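PDB 5TA0: glycoside Hydrolase from Bacteroides uniformis, which binds neoagarooctaose and probably hydrolyses agarose chains in the agarose-metabolising pathway of a human gut symbiont. Local coordinates for residues A[392-395]-A[396-399]. Sequence-based numbering, arbitrary orientation.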
loop_
_atom_site.group_PDB
_atom_site.type_symbol
_atom_site.label_atom_id
_atom_site.label_comp_id
_atom_site.label_asym_id
_atom_site.label_seq_id
_atom_site.Cartn_x
_atom_site.Cartn_y
_atom_site.Cartn_z
ATOM N N LEU A 392 -8.745 14.571 11.900
ATOM C CA LEU A 392 -9.294 15.597 12.798
ATOM C C LEU A 392 -10.282 14.934 13.730
ATOM O O LEU A 392 -11.079 14.091 13.306
ATOM C CB LEU A 392 -10.062 16.657 12.023
ATOM C CG LEU A 392 -9.323 17.480 10.985
ATOM C CD1 LEU A 392 -10.334 18.312 10.204
ATOM C CD2 LEU A 392 -8.248 18.322 11.623
ATOM N N ARG A 393 -10.291 15.399 14.982
ATOM C CA ARG A 393 -11.281 14.969 15.962
ATOM C C ARG A 393 -11.726 16.194 16.763
ATOM O O ARG A 393 -10.988 17.165 16.868
ATOM C CB ARG A 393 -10.718 13.849 16.826
ATOM C CG ARG A 393 -9.401 14.123 17.527
ATOM C CD ARG A 393 -9.634 14.603 18.945
ATOM N NE ARG A 393 -8.399 14.987 19.635
ATOM C CZ ARG A 393 -8.351 15.689 20.767
ATOM N NH1 ARG A 393 -7.170 15.964 21.311
ATOM N NH2 ARG A 393 -9.467 16.120 21.352
ATOM N N ARG A 394 -12.931 16.156 17.303
ATOM C CA ARG A 394 -13.441 17.316 18.042
ATOM C C ARG A 394 -12.722 17.426 19.380
ATOM O O ARG A 394 -12.310 16.418 19.972
ATOM C CB ARG A 394 -14.939 17.217 18.203
ATOM C CG ARG A 394 -15.674 17.411 16.884
ATOM C CD ARG A 394 -17.182 17.459 17.076
ATOM N NE ARG A 394 -17.972 17.782 15.876
ATOM C CZ ARG A 394 -18.381 18.993 15.496
ATOM N NH1 ARG A 394 -19.108 19.125 14.392
ATOM N NH2 ARG A 394 -18.075 20.087 16.174
ATOM N N GLU A 395 -12.541 18.659 19.841
ATOM C CA GLU A 395 -11.701 18.901 21.013
ATOM C C GLU A 395 -12.181 18.182 22.269
ATOM O O GLU A 395 -11.360 17.827 23.096
ATOM C CB GLU A 395 -11.479 20.388 21.283
ATOM C CG GLU A 395 -12.706 21.213 21.588
ATOM C CD GLU A 395 -12.443 22.721 21.536
ATOM O OE1 GLU A 395 -13.342 23.468 21.065
ATOM O OE2 GLU A 395 -11.329 23.158 21.934
ATOM N N ASN A 396 -13.474 17.916 22.403
ATOM C CA ASN A 396 -13.950 17.251 23.624
ATOM C C ASN A 396 -14.049 15.737 23.515
ATOM O O ASN A 396 -14.480 15.073 24.454
ATOM C CB ASN A 396 -15.283 17.853 24.050
ATOM C CG ASN A 396 -15.169 19.322 24.422
ATOM O OD1 ASN A 396 -14.167 19.757 25.000
ATOM N ND2 ASN A 396 -16.160 20.102 24.041
ATOM N N GLU A 397 -13.683 15.156 22.364
ATOM C CA GLU A 397 -13.591 13.709 22.262
ATOM C C GLU A 397 -12.429 13.238 23.160
ATOM O O GLU A 397 -11.422 13.931 23.245
ATOM C CB GLU A 397 -13.321 13.243 20.806
ATOM C CG GLU A 397 -14.472 13.486 19.841
ATOM C CD GLU A 397 -14.205 12.920 18.465
ATOM O OE1 GLU A 397 -14.250 13.716 17.508
ATOM O OE2 GLU A 397 -13.959 11.716 18.345
ATOM N N PRO A 398 -12.553 12.095 23.834
ATOM C CA PRO A 398 -13.632 11.100 23.676
ATOM C C PRO A 398 -14.909 11.274 24.512
ATOM O O PRO A 398 -15.859 10.522 24.312
ATOM C CB PRO A 398 -12.951 9.809 24.129
ATOM C CG PRO A 398 -11.996 10.285 25.162
ATOM C CD PRO A 398 -11.447 11.568 24.652
ATOM N N GLU A 399 -14.920 12.231 25.421
ATOM C CA GLU A 399 -16.062 12.358 26.331
ATOM C C GLU A 399 -17.338 12.740 25.590
ATOM O O GLU A 399 -18.392 12.164 25.837
ATOM C CB GLU A 399 -15.751 13.346 27.442
ATOM C CG GLU A 399 -14.793 12.763 28.475
ATOM C CD GLU A 399 -13.336 12.749 28.030
ATOM O OE1 GLU A 399 -12.947 13.537 27.123
ATOM O OE2 GLU A 399 -12.579 11.933 28.603
HETATM O O HOH W 1 -15.424 23.191 23.481
#
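Glu397 folds back on the chain that precedes it and bonds to both the backbone N and the backbone O of Arg394, a worked example of how one acidic side chain can reinforce a tight turn. Glu397 N donates to Arg394 O at 3.0 Å, closing a turn whose middle residues are Glu395 and Asn396. The side chain, with CG beside the backbone N (chi1 -68°) and extended from there on, runs back until Glu397 OE1 accepts from Arg394 N at 2.8 Å in a nearly straight bond. The amide meets that oxygen from above the carboxylate plane, while Arg393 CB and Arg394 CB each lie 3.6 Å from Glu397 OE1. The buried carboxylate also forms a salt bridge through OE2 to Arg390.

Arg394 O is gripped twice. With the guanidinium of Arg393 brought round by a bend at chi2 (96°), Arg393 NH2 donates to Arg394 O at 3.2 Å, from the face opposite to Glu397 N. The same NH2 makes a weak bond to Glu395 O.

Away from this close-knit side, packing is looser. Glu395 and Asn396 run side by side at the corner of the turn, their carboxylate and amide planes 17° apart, and a water joins Glu395 OE1, weakly, to Asn396 ND2, each 3.2 Å from it. Their firmer partners lie across the hairpin: Glu404 N for OE1 and Thr402 OG1 for ND2. The arrangement is a type I beta turn from Arg394 to Glu397, leading out of strand 392-394 into the loop that connects it to its antiparallel partner, strand 405-407, in a two-stranded beta hairpin.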